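Local coordinates for protein lipid transferase CIDEC (Mus musculus, PDB 4IKG) that transfers triacylglycerols between lipid droplets at their contact sites, promoting droplet fusion and the single large droplet of white adipocytes, at residues H24-E27 and D28-K32; N31-Q34 and D35-L39. All coordinates share one frame; numbering follows the deposited sequence. Where two conformers were deposited one is given.

Both contacts are local and centre on one helix, 26-36, of the CIDE-N domain, the ubiquitin-like module involved in homodimerization of this lipid transferase. Contact 1 (24-27 with 28-32) is its first turns and their N-terminal lead-in; contact 2 (31-34 with 35-39) is its last turn and the exit that follows. Their centres lie about 10 Å apart, and Asn31 and Lys32 belong to both. The apolar side runs through the pair: Leu26, Leu29 and Leu30 pack on Leu46 of strand 45-48, and Val33 continues onto Val10 and Val72 of the inner strands. Both contacts concern the fold of the domain.

Contact 1 of 2, residues H24-E27 and D28-K32; sequences HSLE and DLLNK
Leu26 and Leu30 touch one turn apart at the start of helix 26-36, their side chains lying side by side and pointing the same way. Taken from its root, Leu30 rests its CB 3.5 Å from Glu27 O and almost as near to Leu26 O; CG stands farther off, 4.1 Å from the same Leu26 O. The tip CD2 then meets two atoms of one residue, Leu26 O at 3.5 Å and Leu26 CD1 at 3.6 Å. On the Leu26 side, CG anti to the backbone N (chi1 179°) brings the end of the side chain back towards Leu30, although its first bond starts away from it. Both leucines also pack on Leu46 of strand 45-48, as does Leu29, which reaches Phe61 of helix 58-63 as well.

The polar flank is looser. Asn31 lays its amide carbon CG 3.3 Å from Glu27 O, while its ND2 stays 3.8 Å from Glu27 OE1, with the carboxylate and amide planes turned 60° against each other. The backbone here is set by ordinary i to i+4 bonds: Leu29 N to Ser25 O and Leu30 N to Leu26 O, each 2.9 Å long, and Asn31 N to Glu27 O, more bent at 140°. Lys32 leads back to Met22 O through a weak bond from NZ.

Ser25 occupies the N-cap position, though its side chain makes no capping bond. With Glu27 and Asp28 in the first turn, two carboxylates stand near the amino end of the helix dipole, where negative charge is probably favoured, even though Glu27 OE1 and Asp28 OD1 lie 4.3 Å apart.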
loop_
_atom_site.group_PDB
_atom_site.type_symbol
_atom_site.label_atom_id
_atom_site.label_comp_id
_atom_site.label_asym_id
_atom_site.label_seq_id
_atom_site.Cartn_x
_atom_site.Cartn_y
_atom_site.Cartn_z
ATOM N N HIS A 24 -10.715 -4.297 1.557
ATOM C CA HIS A 24 -11.411 -5.481 1.058
ATOM C C HIS A 24 -10.608 -6.178 -0.031
ATOM O O HIS A 24 -10.633 -7.403 -0.146
ATOM C CB HIS A 24 -12.793 -5.120 0.521
ATOM C CG HIS A 24 -13.898 -5.311 1.509
ATOM N ND1 HIS A 24 -14.395 -4.281 2.277
ATOM C CD2 HIS A 24 -14.610 -6.412 1.850
ATOM C CE1 HIS A 24 -15.364 -4.738 3.050
ATOM N NE2 HIS A 24 -15.514 -6.030 2.809
ATOM N N SER A 25 -9.920 -5.391 -0.849
ATOM C CA SER A 25 -8.981 -5.952 -1.826
ATOM C C SER A 25 -7.953 -4.898 -2.247
ATOM O O SER A 25 -8.003 -3.757 -1.783
ATOM C CB SER A 25 -9.683 -6.572 -3.045
ATOM O OG SER A 25 -10.629 -5.704 -3.629
ATOM N N LEU A 26 -7.022 -5.297 -3.111
ATOM C CA LEU A 26 -5.966 -4.418 -3.616
ATOM C C LEU A 26 -6.523 -3.131 -4.214
ATOM O O LEU A 26 -6.095 -2.027 -3.859
ATOM C CB LEU A 26 -5.144 -5.159 -4.674
ATOM C CG LEU A 26 -3.997 -4.414 -5.356
ATOM C CD1 LEU A 26 -3.036 -3.875 -4.322
ATOM C CD2 LEU A 26 -3.272 -5.336 -6.320
ATOM N N GLU A 27 -7.478 -3.294 -5.124
ATOM C CA GLU A 27 -8.106 -2.183 -5.828
ATOM C C GLU A 27 -8.647 -1.166 -4.838
ATOM O O GLU A 27 -8.386 0.039 -4.946
ATOM C CB GLU A 27 -9.265 -2.709 -6.673
ATOM C CG GLU A 27 -9.366 -2.080 -8.045
ATOM C CD GLU A 27 -10.788 -1.695 -8.407
ATOM O OE1 GLU A 27 -11.630 -1.605 -7.492
ATOM O OE2 GLU A 27 -11.068 -1.479 -9.605
ATOM N N ASP A 28 -9.395 -1.687 -3.873
ATOM C CA ASP A 28 -10.087 -0.899 -2.873
ATOM C C ASP A 28 -9.105 -0.150 -1.988
ATOM O O ASP A 28 -9.307 1.023 -1.667
ATOM C CB ASP A 28 -10.927 -1.840 -2.020
ATOM C CG ASP A 28 -11.471 -3.016 -2.823
ATOM O OD1 ASP A 28 -10.754 -3.490 -3.728
ATOM O OD2 ASP A 28 -12.613 -3.465 -2.579
ATOM N N LEU A 29 -8.046 -0.843 -1.583
ATOM C CA LEU A 29 -6.986 -0.228 -0.802
ATOM C C LEU A 29 -6.418 0.945 -1.577
ATOM O O LEU A 29 -6.314 2.054 -1.057
ATOM C CB LEU A 29 -5.874 -1.233 -0.509
ATOM C CG LEU A 29 -4.696 -0.664 0.280
ATOM C CD1 LEU A 29 -5.178 -0.109 1.610
ATOM C CD2 LEU A 29 -3.622 -1.720 0.492
ATOM N N LEU A 30 -6.056 0.692 -2.830
ATOM C CA LEU A 30 -5.513 1.744 -3.679
ATOM C C LEU A 30 -6.488 2.913 -3.857
ATOM O O LEU A 30 -6.069 4.054 -4.047
ATOM C CB LEU A 30 -5.048 1.179 -5.028
ATOM C CG LEU A 30 -3.539 0.921 -5.124
ATOM C CD1 LEU A 30 -2.780 2.169 -4.716
ATOM C CD2 LEU A 30 -3.108 -0.269 -4.278
ATOM N N ASN A 31 -7.783 2.622 -3.778
ATOM C CA ASN A 31 -8.801 3.670 -3.771
ATOM C C ASN A 31 -8.752 4.497 -2.481
ATOM O O ASN A 31 -8.818 5.727 -2.519
ATOM C CB ASN A 31 -10.205 3.080 -3.981
ATOM C CG ASN A 31 -10.434 2.590 -5.406
ATOM O OD1 ASN A 31 -9.794 3.054 -6.349
ATOM N ND2 ASN A 31 -11.360 1.650 -5.564
ATOM N N LYS A 32 -8.597 3.811 -1.352
ATOM C CA LYS A 32 -8.686 4.429 -0.026
ATOM C C LYS A 32 -7.463 5.256 0.375
ATOM O O LYS A 32 -7.595 6.368 0.895
ATOM C CB LYS A 32 -8.941 3.355 1.039
ATOM C CG LYS A 32 -10.231 3.553 1.810
ATOM C CD LYS A 32 -11.152 2.360 1.658
ATOM C CE LYS A 32 -11.255 1.584 2.955
ATOM N NZ LYS A 32 -12.182 0.432 2.820
#

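Contact 2 of 2, residues N31-Q34 and D35-L39; sequences NKVQ and DILKL
Gln34 and Leu39 meet where helix 26-36 ends, and the flat groups here are the Gln34 amide and the peptide carbonyls of the last turn. Leu39 O comes up on the CG and NE2 side of the amide, little displaced from its plane, 3.5 Å from Gln34 CG and 3.8 Å from Gln34 NE2. Gln34 also touches Lys42 and Pro43. The backbone carbonyl of Gln34 takes Leu39 N in its own plane, at 2.7 Å and with an N-H...O angle of 162°. This 6→1 bond, closed across Lys38 with its left-handed backbone, is the outer bond of a Schellman motif; the inner 5→2 pair, Lys38 N and Asp35 O, stays 4.1 Å apart, so the cap that ends this helix of a ubiquitin-like fold is only Schellman-like.

Lys32 O receives Ile36 N in its plane and also a weak bond from Asp35 N. Val33 O takes Leu37 N from a position tilted 33° out of the carbonyl plane; Leu37 is the residue at which helical backbone angles are lost.

Apolar branches close in on the sheet side of these bonds. Val33 CG2, anti to the backbone N, reaches Leu37 CD1 at 3.6 Å, the two side chains crossing at a slant, and Leu39 CD1 approaches the same methyl more loosely. Leu39 CB lies 3.5 Å from Gln34 O, and the residue that donates the capping bond thus also packs against its acceptor. Val33 and Leu37 both pack on Val10 of strand 7-11, and Val33 and Leu39 on Val72 of strand 69-73.

On the flank facing strand 18-22, where Ile36 also packs on Ile21, its side chain runs alongside the aliphatic part of Lys32: its CG1 sits 3.3 Å from Lys32 O, and its terminal CD1 touches Lys32 CG at 3.7 Å.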
loop_
_atom_site.group_PDB
_atom_site.type_symbol
_atom_site.label_atom_id
_atom_site.label_comp_id
_atom_site.label_asym_id
_atom_site.label_seq_id
_atom_site.Cartn_x
_atom_site.Cartn_y
_atom_site.Cartn_z
ATOM N N ASN A 31 -7.783 2.622 -3.778
ATOM C CA ASN A 31 -8.801 3.670 -3.771
ATOM C C ASN A 31 -8.752 4.497 -2.481
ATOM O O ASN A 31 -8.818 5.727 -2.519
ATOM C CB ASN A 31 -10.205 3.080 -3.981
ATOM C CG ASN A 31 -10.434 2.590 -5.406
ATOM O OD1 ASN A 31 -9.794 3.054 -6.349
ATOM N ND2 ASN A 31 -11.360 1.650 -5.564
ATOM N N LYS A 32 -8.597 3.811 -1.352
ATOM C CA LYS A 32 -8.686 4.429 -0.026
ATOM C C LYS A 32 -7.463 5.256 0.375
ATOM O O LYS A 32 -7.595 6.368 0.895
ATOM C CB LYS A 32 -8.941 3.355 1.039
ATOM C CG LYS A 32 -10.231 3.553 1.810
ATOM C CD LYS A 32 -11.152 2.360 1.658
ATOM C CE LYS A 32 -11.255 1.584 2.955
ATOM N NZ LYS A 32 -12.182 0.432 2.820
ATOM N N VAL A 33 -6.281 4.697 0.131
ATOM C CA VAL A 33 -5.015 5.267 0.604
ATOM C C VAL A 33 -4.763 6.723 0.171
ATOM O O VAL A 33 -4.121 7.482 0.894
ATOM C CB VAL A 33 -3.805 4.344 0.253
ATOM C CG1 VAL A 33 -3.771 4.027 -1.242
ATOM C CG2 VAL A 33 -2.487 4.953 0.730
ATOM N N GLN A 34 -5.288 7.122 -0.985
ATOM C CA GLN A 34 -5.112 8.502 -1.452
ATOM C C GLN A 34 -5.723 9.511 -0.485
ATOM O O GLN A 34 -5.074 10.477 -0.095
ATOM C CB GLN A 34 -5.700 8.707 -2.853
ATOM C CG GLN A 34 -5.539 10.135 -3.382
ATOM C CD GLN A 34 -6.332 10.401 -4.653
ATOM O OE1 GLN A 34 -7.312 9.714 -4.945
ATOM N NE2 GLN A 34 -5.911 11.407 -5.413
ATOM N N ASP A 35 -6.975 9.278 -0.104
ATOM C CA ASP A 35 -7.674 10.167 0.818
ATOM C C ASP A 35 -7.375 9.847 2.280
ATOM O O ASP A 35 -7.599 10.683 3.158
ATOM C CB ASP A 35 -9.185 10.147 0.562
ATOM C CG ASP A 35 -9.605 11.112 -0.531
ATOM O OD1 ASP A 35 -8.960 12.173 -0.668
ATOM O OD2 ASP A 35 -10.583 10.813 -1.247
ATOM N N ILE A 36 -6.873 8.647 2.552
ATOM C CA ILE A 36 -6.508 8.306 3.925
ATOM C C ILE A 36 -5.152 8.910 4.331
ATOM O O ILE A 36 -5.002 9.427 5.441
ATOM C CB ILE A 36 -6.551 6.780 4.184
ATOM C CG1 ILE A 36 -7.997 6.280 4.135
ATOM C CG2 ILE A 36 -5.942 6.442 5.532
ATOM C CD1 ILE A 36 -8.193 4.868 4.641
ATOM N N LEU A 37 -4.182 8.875 3.418
ATOM C CA LEU A 37 -2.822 9.350 3.689
ATOM C C LEU A 37 -2.555 10.786 3.233
ATOM O O LEU A 37 -1.404 11.226 3.217
ATOM C CB LEU A 37 -1.794 8.431 3.019
ATOM C CG LEU A 37 -1.489 7.101 3.698
ATOM C CD1 LEU A 37 -0.247 6.465 3.095
ATOM C CD2 LEU A 37 -1.310 7.321 5.187
ATOM N N LYS A 38 -3.614 11.506 2.865
ATOM C CA LYS A 38 -3.492 12.845 2.278
ATOM C C LYS A 38 -2.544 12.863 1.077
ATOM O O LYS A 38 -1.477 13.476 1.134
ATOM C CB LYS A 38 -3.031 13.878 3.318
ATOM C CG LYS A 38 -4.139 14.501 4.161
ATOM C CD LYS A 38 -3.605 15.695 4.948
ATOM C CE LYS A 38 -4.717 16.658 5.338
ATOM N NZ LYS A 38 -5.539 17.053 4.161
ATOM N N LEU A 39 -2.934 12.197 -0.007
ATOM C CA LEU A 39 -2.090 12.133 -1.199
ATOM C C LEU A 39 -2.588 13.037 -2.326
ATOM O O LEU A 39 -3.770 13.029 -2.668
ATOM C CB LEU A 39 -1.939 10.689 -1.680
ATOM C CG LEU A 39 -1.117 9.841 -0.710
ATOM C CD1 LEU A 39 -0.927 8.429 -1.227
ATOM C CD2 LEU A 39 0.227 10.507 -0.444
#